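Local coordinates for endoglucanase, glycoside hydrolase family 5 protein (Cytophaga hutchinsonii, PDB 5IHS), which probably hydrolyses internal beta-1,4-glucosidic bonds of cellulose, as a family 5 endoglucanase with a TIM-barrel fold, at residues A[155-160]-A[189-194]; A[201-206]-A[235-240]; A[214-219]-A[241-246]. All coordinates share one frame; numbering follows the deposited sequence.

Contact 1 of 3, residues A[155-160]-A[189-194]; sequences YEVYNE and NIIVVG
Tyr155 lays the CD2-CE2 side of its ring obliquely against Ile191 and Asn189, with CD2 4.0 Å from Ile191 CG1 and the ring turned 43° from the Asn189 amide. Beyond the contact, Tyr155 OH and Asn189 ND2 both bond to Asp186 OD2, which fixes the ends of the two groups. On the same face, Ile191 CG2, anti to its backbone N, reaches Val157 CG1 at 3.8 Å, under the cover of helix 167-185. That helix makes the right-handed crossover between strands 153-156 and 191-193, parallel neighbours of the TIM barrel. Their backbones are joined by Tyr155 N to Ile190 O (3.0 Å, nearly straight at 171°), Val192 N to Tyr155 O (2.7 Å) and Val157 N to Val192 O. Glu156 extends from the other face, into the barrel, where Arg85 and Thr247 hold its carboxylate. Past Val157 the chains part and a water fills in, taking the N-H of Tyr158 at 2.7 Å, donating a hydrogen bond to Val192 O and accepting a weak one from the N-H of Gly194. Any CB on Gly194 would run into Tyr158 O, which lies 3.3 Å from Gly194 CA.

Contact 2 of 3, residues A[201-206]-A[235-240]; sequences LVTEAA and QKALDM
Helices 202-207 and 228-239 belong to the outer layer of the TIM barrel, and here they run side by side in the same direction; over residues 202-206 and 235-239 their axes run 9° apart and approach to 8.3 Å. Such a close approach rests on small residues at the interface, Ala206 on one helix and Ala237 on the other, and Met240 closes it at the C-terminal end. From CB outward Met240 lies along the neighbouring helix. Its CB sits 3.6 Å from Ala206 CB, and CG leaves it anti to the carbonyl carbon (chi1 -61°). The sulfur then passes Ala206 as well, with SD 3.9 Å from Ala206 CB. A bend at the last torsion (chi3 74°) turns the methyl over the backbone of helix 202-207, so that CE ends 3.5 Å from Thr203 O and also touches the carbonyl carbon of Ala206. CB, SD and CE of Met240 thus all pass close to the one methyl of Ala206.

Further toward the helix starts, Val202 puts CG2 against Ala237 CB at 3.6 Å, on the side that faces the barrel, where Val202 also meets Leu244. Thr203 stands on the outer side. Its CG2 lies alongside Lys236 CB, 3.7 Å away, the two side chains pointing the same way, while the lysine chain runs on extended and away from the contact. The hydroxyl of Thr203 is turned to the position between backbone N and carbonyl carbon, and OG1 is hydrogen-bonded to the carboxylate of Glu233, one turn before Ala237, adding a polar tie between the helices. At the other end of the interface a single water donates to both backbones, to Ala206 O and to Met240 O, each 2.7 Å from it.

Contact 3 of 3, residues A[214-219]-A[241-246]; sequences NIMYTL and GIALFV
Two adjacent parallel strands of the barrel wall, 215-221 and 244-249, meet here, crossing at -45° over the short lengths in contact. Three backbone hydrogen bonds join them: Tyr217 N to Ala243 O at 2.9 Å, Phe245 N to Tyr217 O at 3.0 Å, and Leu219 N to Phe245 O at 3.2 Å. The first donor lies in the plane of its carbonyl, whereas the last sits 44° above it. Before the strands pair, a water spans the gap, donating to Ile215 O and accepting the N-H of Ala243.

Tyr217 turns to the helix-covered face, its CG anti to the carbonyl carbon. Ile242 crosses it at about a right angle and touches the CD1-CE1 side of the ring, with Ile242 CD1 3.7 Å from Tyr217 CD1 and Ile242 CG2 beside CE1, while Ala243 O lies at the ring edge. The phenol OH is bonded to the backbone N of Ile210. An alanine here would lack both the hydroxyl bonded to Ile210 and the ring that packs on Ile242, which would probably loosen strand 215-221 against the loops around it.

Helix 228-239 makes the beta-alpha-beta crossover between the two strands, and a Schellman motif with Gly241 at positive phi terminates it. On the opposite face from Tyr217, Phe245 shares the barrel interior with Val192. Met216 makes a Met-aromatic contact with the Phe245 ring, SD 5.3 Å from its centroid and at its edge. The bent end of the methionine brings CE to 3.4 Å from Leu244 O, with Ala243 CB also in contact. At the far end, buried Leu219 O has no hydrogen-bond partner in the model; the CA of Val246 approaches it at 3.2 Å.

All three contacts belong to one eight-stranded TIM barrel. Contact 1 closes before contacts 2 and 3 open, whereas the segments of those two alternate along the chain. Contacts 1 and 3, with centres about 9 Å apart, are continuous through the sheet: strands 191-193 and 215-221 are neighbours, and Val193 N and Ile191 O probably bond to Met216 O and N. Contact 2 packs outside this wall, its centre about 9 Å from that of contact 3, with Ala206 and Ala205 meeting Ile242 and Tyr217. Contacts 1 and 2 do not touch, their nearest atoms being about 6 Å apart. Successive beta-alpha units thus build wall and outer layer together.

Contact 1 of 3, residues A[155-160]-A[189-194]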
loop_
_atom_site.group_PDB
_atom_site.type_symbol
_atom_site.label_atom_id
_atom_site.label_comp_id
_atom_site.label_asym_id
_atom_site.label_seq_id
_atom_site.Cartn_x
_atom_site.Cartn_y
_atom_site.Cartn_z
ATOM N N TYR A 155 -0.493 -8.018 -3.508
ATOM C CA TYR A 155 0.960 -8.010 -3.630
ATOM C C TYR A 155 1.431 -6.685 -4.215
ATOM O O TYR A 155 0.826 -6.172 -5.155
ATOM C CB TYR A 155 1.442 -9.138 -4.541
ATOM C CG TYR A 155 0.982 -10.513 -4.132
ATOM C CD1 TYR A 155 1.701 -11.269 -3.222
ATOM C CD2 TYR A 155 -0.168 -11.065 -4.667
ATOM C CE1 TYR A 155 1.283 -12.538 -2.858
ATOM C CE2 TYR A 155 -0.593 -12.337 -4.312
ATOM C CZ TYR A 155 0.136 -13.067 -3.410
ATOM O OH TYR A 155 -0.266 -14.327 -3.022
ATOM N N GLU A 156 2.538 -6.148 -3.695
ATOM C CA GLU A 156 3.144 -4.913 -4.197
ATOM C C GLU A 156 4.624 -5.215 -4.433
ATOM O O GLU A 156 5.421 -5.308 -3.496
ATOM C CB GLU A 156 2.900 -3.764 -3.222
ATOM C CG GLU A 156 3.582 -2.472 -3.640
ATOM C CD GLU A 156 3.330 -1.311 -2.696
ATOM O OE1 GLU A 156 2.735 -1.512 -1.613
ATOM O OE2 GLU A 156 3.730 -0.168 -3.061
ATOM N N VAL A 157 4.990 -5.407 -5.705
ATOM C CA VAL A 157 6.266 -6.050 -6.032
ATOM C C VAL A 157 7.471 -5.121 -6.085
ATOM O O VAL A 157 8.607 -5.614 -6.098
ATOM C CB VAL A 157 6.169 -6.853 -7.345
ATOM C CG1 VAL A 157 5.128 -7.964 -7.207
ATOM C CG2 VAL A 157 5.867 -5.959 -8.542
ATOM N N TYR A 158 7.271 -3.806 -6.102
ATOM C CA TYR A 158 8.403 -2.877 -6.238
ATOM C C TYR A 158 7.936 -1.491 -5.766
ATOM O O TYR A 158 7.481 -0.683 -6.576
ATOM C CB TYR A 158 8.874 -2.835 -7.687
ATOM C CG TYR A 158 10.193 -2.133 -7.964
ATOM C CD1 TYR A 158 10.781 -1.280 -7.041
ATOM C CD2 TYR A 158 10.845 -2.332 -9.177
ATOM C CE1 TYR A 158 11.979 -0.641 -7.325
ATOM C CE2 TYR A 158 12.037 -1.703 -9.467
ATOM C CZ TYR A 158 12.600 -0.856 -8.537
ATOM O OH TYR A 158 13.784 -0.198 -8.778
ATOM N N ASN A 159 8.102 -1.213 -4.465
ATOM C CA ASN A 159 7.628 0.031 -3.861
ATOM C C ASN A 159 7.841 1.271 -4.731
ATOM O O ASN A 159 6.863 1.889 -5.182
ATOM C CB ASN A 159 8.334 0.207 -2.517
ATOM C CG ASN A 159 8.078 1.563 -1.892
ATOM O OD1 ASN A 159 6.945 2.018 -1.842
ATOM N ND2 ASN A 159 9.134 2.233 -1.433
ATOM N N GLU A 160 9.107 1.660 -4.925
ATOM C CA GLU A 160 9.442 2.957 -5.517
ATOM C C GLU A 160 10.688 2.852 -6.378
ATOM O O GLU A 160 11.811 3.141 -5.927
ATOM C CB GLU A 160 9.625 4.036 -4.458
ATOM C CG GLU A 160 8.324 4.639 -3.999
ATOM C CD GLU A 160 8.502 5.805 -3.046
ATOM O OE1 GLU A 160 9.665 6.201 -2.782
ATOM O OE2 GLU A 160 7.480 6.350 -2.570
ATOM N N ASN A 189 -5.359 -12.882 -7.142
ATOM C CA ASN A 189 -5.240 -11.725 -6.261
ATOM C C ASN A 189 -4.465 -10.603 -6.956
ATOM O O ASN A 189 -3.614 -10.833 -7.821
ATOM C CB ASN A 189 -4.596 -12.106 -4.935
ATOM C CG ASN A 189 -5.557 -12.849 -4.012
ATOM O OD1 ASN A 189 -6.783 -12.619 -4.032
ATOM N ND2 ASN A 189 -5.012 -13.735 -3.192
ATOM N N ILE A 190 -4.783 -9.369 -6.572
ATOM C CA ILE A 190 -4.234 -8.198 -7.236
ATOM C C ILE A 190 -2.737 -8.074 -6.987
ATOM O O ILE A 190 -2.243 -8.292 -5.872
ATOM C CB ILE A 190 -5.006 -6.950 -6.778
ATOM C CG1 ILE A 190 -6.443 -7.000 -7.321
ATOM C CG2 ILE A 190 -4.294 -5.662 -7.231
ATOM C CD1 ILE A 190 -7.335 -5.891 -6.868
ATOM N N ILE A 191 -2.022 -7.672 -8.035
ATOM C CA ILE A 191 -0.609 -7.334 -7.969
ATOM C C ILE A 191 -0.459 -5.885 -8.418
ATOM O O ILE A 191 -0.935 -5.517 -9.500
ATOM C CB ILE A 191 0.233 -8.276 -8.850
ATOM C CG1 ILE A 191 0.024 -9.742 -8.446
ATOM C CG2 ILE A 191 1.692 -7.885 -8.778
ATOM C CD1 ILE A 191 0.587 -10.737 -9.455
ATOM N N VAL A 192 0.201 -5.074 -7.584
ATOM C CA VAL A 192 0.394 -3.646 -7.828
ATOM C C VAL A 192 1.863 -3.427 -8.165
ATOM O O VAL A 192 2.746 -3.892 -7.431
ATOM C CB VAL A 192 -0.004 -2.791 -6.610
ATOM C CG1 VAL A 192 0.051 -1.314 -6.964
ATOM C CG2 VAL A 192 -1.383 -3.186 -6.054
ATOM N N VAL A 193 2.125 -2.701 -9.255
ATOM C CA VAL A 193 3.466 -2.522 -9.799
ATOM C C VAL A 193 3.874 -1.050 -9.751
ATOM O O VAL A 193 3.177 -0.183 -10.297
ATOM C CB VAL A 193 3.552 -3.049 -11.243
ATOM C CG1 VAL A 193 4.973 -2.878 -11.782
ATOM C CG2 VAL A 193 3.098 -4.502 -11.329
ATOM N N GLY A 194 5.041 -0.794 -9.140
ATOM C CA GLY A 194 5.566 0.549 -9.029
ATOM C C GLY A 194 5.981 1.149 -10.355
ATOM O O GLY A 194 6.161 0.462 -11.358
HETATM O O HOH W 1 5.001 -2.417 -6.753
#

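Contact 2 of 3, residues A[201-206]-A[235-240]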
loop_
_atom_site.group_PDB
_atom_site.type_symbol
_atom_site.label_atom_id
_atom_site.label_comp_id
_atom_site.label_asym_id
_atom_site.label_seq_id
_atom_site.Cartn_x
_atom_site.Cartn_y
_atom_site.Cartn_z
ATOM N N LEU A 201 5.284 8.304 -12.287
ATOM C CA LEU A 201 5.111 8.410 -13.738
ATOM C C LEU A 201 4.232 7.278 -14.282
ATOM O O LEU A 201 4.622 6.451 -15.114
ATOM C CB LEU A 201 6.466 8.526 -14.430
ATOM C CG LEU A 201 7.251 9.784 -14.012
ATOM C CD1 LEU A 201 8.600 9.826 -14.712
ATOM C CD2 LEU A 201 6.491 11.076 -14.253
ATOM N N VAL A 202 2.984 7.292 -13.808
ATOM C CA VAL A 202 2.013 6.269 -14.164
ATOM C C VAL A 202 1.671 6.299 -15.646
ATOM O O VAL A 202 1.260 5.275 -16.196
ATOM C CB VAL A 202 0.775 6.348 -13.248
ATOM C CG1 VAL A 202 1.139 5.870 -11.853
ATOM C CG2 VAL A 202 0.195 7.763 -13.180
ATOM N N THR A 203 1.820 7.440 -16.326
ATOM C CA THR A 203 1.522 7.454 -17.761
ATOM C C THR A 203 2.469 6.563 -18.562
ATOM O O THR A 203 2.097 6.093 -19.642
ATOM C CB THR A 203 1.553 8.862 -18.349
ATOM O OG1 THR A 203 2.838 9.460 -18.127
ATOM C CG2 THR A 203 0.446 9.725 -17.780
ATOM N N GLU A 204 3.697 6.338 -18.083
ATOM C CA GLU A 204 4.610 5.475 -18.830
ATOM C C GLU A 204 4.147 4.024 -18.775
ATOM O O GLU A 204 4.228 3.295 -19.774
ATOM C CB GLU A 204 6.041 5.616 -18.306
ATOM C CG GLU A 204 6.582 7.013 -18.458
ATOM C CD GLU A 204 7.990 7.211 -17.925
ATOM O OE1 GLU A 204 8.479 6.363 -17.135
ATOM O OE2 GLU A 204 8.596 8.238 -18.304
ATOM N N ALA A 205 3.649 3.592 -17.613
ATOM C CA ALA A 205 3.050 2.268 -17.504
ATOM C C ALA A 205 1.779 2.189 -18.339
ATOM O O ALA A 205 1.520 1.172 -18.991
ATOM C CB ALA A 205 2.773 1.948 -16.031
ATOM N N ALA A 206 0.980 3.259 -18.340
ATOM C CA ALA A 206 -0.266 3.249 -19.099
ATOM C C ALA A 206 -0.004 3.112 -20.592
ATOM O O ALA A 206 -0.828 2.536 -21.317
ATOM C CB ALA A 206 -1.065 4.515 -18.811
ATOM N N GLN A 235 -4.688 11.406 -13.943
ATOM C CA GLN A 235 -5.854 11.421 -14.828
ATOM C C GLN A 235 -5.493 10.949 -16.232
ATOM O O GLN A 235 -6.256 10.208 -16.864
ATOM C CB GLN A 235 -6.461 12.826 -14.871
ATOM C CG GLN A 235 -7.684 12.938 -15.767
ATOM C CD GLN A 235 -8.858 12.114 -15.242
ATOM O OE1 GLN A 235 -9.384 12.386 -14.156
ATOM N NE2 GLN A 235 -9.257 11.087 -15.993
ATOM N N LYS A 236 -4.328 11.366 -16.734
ATOM C CA LYS A 236 -3.897 10.927 -18.057
ATOM C C LYS A 236 -3.691 9.417 -18.106
ATOM O O LYS A 236 -4.005 8.774 -19.110
ATOM C CB LYS A 236 -2.637 11.692 -18.477
ATOM C CG LYS A 236 -2.908 13.165 -18.779
ATOM C CD LYS A 236 -1.648 13.956 -19.083
ATOM C CE LYS A 236 -1.956 15.449 -19.180
ATOM N NZ LYS A 236 -0.813 16.261 -19.682
ATOM N N ALA A 237 -3.174 8.824 -17.032
ATOM C CA ALA A 237 -3.048 7.370 -16.989
ATOM C C ALA A 237 -4.418 6.691 -16.987
ATOM O O ALA A 237 -4.612 5.669 -17.657
ATOM C CB ALA A 237 -2.230 6.949 -15.768
ATOM N N LEU A 238 -5.380 7.236 -16.234
ATOM C CA LEU A 238 -6.733 6.692 -16.255
ATOM C C LEU A 238 -7.331 6.783 -17.653
ATOM O O LEU A 238 -8.016 5.852 -18.110
ATOM C CB LEU A 238 -7.599 7.439 -15.242
ATOM C CG LEU A 238 -7.171 7.337 -13.778
ATOM C CD1 LEU A 238 -8.045 8.243 -12.924
ATOM C CD2 LEU A 238 -7.237 5.912 -13.280
ATOM N N ASP A 239 -7.072 7.895 -18.353
ATOM C CA ASP A 239 -7.575 8.058 -19.715
ATOM C C ASP A 239 -7.073 6.951 -20.629
ATOM O O ASP A 239 -7.730 6.601 -21.621
ATOM C CB ASP A 239 -7.086 9.384 -20.297
ATOM C CG ASP A 239 -7.710 10.604 -19.646
ATOM O OD1 ASP A 239 -8.709 10.482 -18.902
ATOM O OD2 ASP A 239 -7.196 11.714 -19.916
ATOM N N MET A 240 -5.885 6.438 -20.345
ATOM C CA MET A 240 -5.239 5.415 -21.147
ATOM C C MET A 240 -5.654 4.011 -20.718
ATOM O O MET A 240 -5.222 3.033 -21.342
ATOM C CB MET A 240 -3.705 5.609 -21.075
ATOM C CG MET A 240 -3.162 6.991 -21.629
ATOM S SD MET A 240 -1.495 7.598 -21.099
ATOM C CE MET A 240 -0.467 6.504 -22.056
HETATM O O HOH W 2 -3.205 1.322 -21.113
#

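Contact 3 of 3, residues A[214-219]-A[241-246]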
loop_
_atom_site.group_PDB
_atom_site.type_symbol
_atom_site.label_atom_id
_atom_site.label_comp_id
_atom_site.label_asym_id
_atom_site.label_seq_id
_atom_site.Cartn_x
_atom_site.Cartn_y
_atom_site.Cartn_z
ATOM N N ASN A 214 -5.633 -8.602 -13.499
ATOM C CA ASN A 214 -5.627 -8.113 -12.115
ATOM C C ASN A 214 -4.298 -7.475 -11.710
ATOM O O ASN A 214 -3.784 -7.706 -10.611
ATOM C CB ASN A 214 -6.078 -9.207 -11.151
ATOM C CG ASN A 214 -7.501 -9.623 -11.405
ATOM O OD1 ASN A 214 -8.226 -8.964 -12.153
ATOM N ND2 ASN A 214 -7.911 -10.718 -10.796
ATOM N N ILE A 215 -3.787 -6.605 -12.592
ATOM C CA ILE A 215 -2.613 -5.772 -12.338
ATOM C C ILE A 215 -3.063 -4.324 -12.158
ATOM O O ILE A 215 -3.887 -3.812 -12.930
ATOM C CB ILE A 215 -1.589 -5.870 -13.488
ATOM C CG1 ILE A 215 -1.243 -7.322 -13.822
ATOM C CG2 ILE A 215 -0.326 -5.063 -13.160
ATOM C CD1 ILE A 215 -0.670 -8.124 -12.670
ATOM N N MET A 216 -2.517 -3.666 -11.139
ATOM C CA MET A 216 -2.683 -2.239 -10.920
ATOM C C MET A 216 -1.310 -1.590 -10.842
ATOM O O MET A 216 -0.285 -2.268 -10.731
ATOM C CB MET A 216 -3.468 -1.971 -9.628
ATOM C CG MET A 216 -4.824 -2.661 -9.588
ATOM S SD MET A 216 -5.752 -2.386 -8.068
ATOM C CE MET A 216 -6.482 -0.794 -8.408
ATOM N N TYR A 217 -1.296 -0.256 -10.858
ATOM C CA TYR A 217 -0.058 0.513 -10.917
ATOM C C TYR A 217 -0.015 1.528 -9.788
ATOM O O TYR A 217 -1.022 2.162 -9.456
ATOM C CB TYR A 217 0.094 1.180 -12.302
ATOM C CG TYR A 217 0.023 0.135 -13.393
ATOM C CD1 TYR A 217 -1.195 -0.265 -13.896
ATOM C CD2 TYR A 217 1.160 -0.503 -13.863
ATOM C CE1 TYR A 217 -1.288 -1.264 -14.850
ATOM C CE2 TYR A 217 1.087 -1.492 -14.826
ATOM C CZ TYR A 217 -0.142 -1.875 -15.315
ATOM O OH TYR A 217 -0.213 -2.867 -16.267
ATOM N N THR A 218 1.163 1.669 -9.198
ATOM C CA THR A 218 1.340 2.496 -8.017
ATOM C C THR A 218 1.418 3.979 -8.342
ATOM O O THR A 218 2.172 4.389 -9.227
ATOM C CB THR A 218 2.643 2.107 -7.328
ATOM O OG1 THR A 218 2.668 0.687 -7.202
ATOM C CG2 THR A 218 2.767 2.767 -5.966
ATOM N N LEU A 219 0.719 4.778 -7.529
ATOM C CA LEU A 219 0.893 6.220 -7.459
ATOM C C LEU A 219 1.203 6.596 -6.012
ATOM O O LEU A 219 0.450 6.229 -5.104
ATOM C CB LEU A 219 -0.384 6.938 -7.900
ATOM C CG LEU A 219 -0.357 8.463 -7.827
ATOM C CD1 LEU A 219 0.635 9.020 -8.820
ATOM C CD2 LEU A 219 -1.746 9.024 -8.067
ATOM N N GLY A 241 -6.461 3.890 -19.659
ATOM C CA GLY A 241 -7.172 2.662 -19.342
ATOM C C GLY A 241 -6.653 1.815 -18.198
ATOM O O GLY A 241 -7.181 0.711 -17.990
ATOM N N ILE A 242 -5.650 2.276 -17.445
ATOM C CA ILE A 242 -5.116 1.471 -16.346
ATOM C C ILE A 242 -5.770 1.847 -15.018
ATOM O O ILE A 242 -6.430 2.887 -14.895
ATOM C CB ILE A 242 -3.571 1.509 -16.255
ATOM C CG1 ILE A 242 -3.049 2.924 -15.994
ATOM C CG2 ILE A 242 -2.936 0.902 -17.506
ATOM C CD1 ILE A 242 -1.570 2.970 -15.558
ATOM N N ALA A 243 -5.581 0.990 -14.020
ATOM C CA ALA A 243 -6.072 1.203 -12.668
ATOM C C ALA A 243 -4.904 1.520 -11.746
ATOM O O ALA A 243 -3.861 0.856 -11.792
ATOM C CB ALA A 243 -6.801 -0.049 -12.159
ATOM N N LEU A 244 -5.087 2.528 -10.905
ATOM C CA LEU A 244 -4.070 3.005 -9.979
ATOM C C LEU A 244 -4.438 2.623 -8.551
ATOM O O LEU A 244 -5.619 2.535 -8.199
ATOM C CB LEU A 244 -3.972 4.529 -10.051
ATOM C CG LEU A 244 -3.746 5.102 -11.455
ATOM C CD1 LEU A 244 -3.666 6.611 -11.407
ATOM C CD2 LEU A 244 -2.486 4.517 -12.092
ATOM N N PHE A 245 -3.414 2.447 -7.714
ATOM C CA PHE A 245 -3.581 2.216 -6.279
ATOM C C PHE A 245 -2.556 3.092 -5.565
ATOM O O PHE A 245 -1.354 2.996 -5.843
ATOM C CB PHE A 245 -3.350 0.723 -5.983
ATOM C CG PHE A 245 -3.848 0.230 -4.627
ATOM C CD1 PHE A 245 -3.572 0.875 -3.429
ATOM C CD2 PHE A 245 -4.578 -0.949 -4.562
ATOM C CE1 PHE A 245 -4.029 0.377 -2.219
ATOM C CE2 PHE A 245 -5.033 -1.448 -3.345
ATOM C CZ PHE A 245 -4.744 -0.786 -2.185
ATOM N N VAL A 246 -3.024 3.966 -4.673
ATOM C CA VAL A 246 -2.122 4.790 -3.874
ATOM C C VAL A 246 -1.688 3.955 -2.671
ATOM O O VAL A 246 -2.284 4.006 -1.588
ATOM C CB VAL A 246 -2.758 6.137 -3.495
ATOM C CG1 VAL A 246 -1.857 6.903 -2.531
ATOM C CG2 VAL A 246 -2.993 6.966 -4.748
HETATM O O HOH W 3 -4.636 -1.732 -14.712
#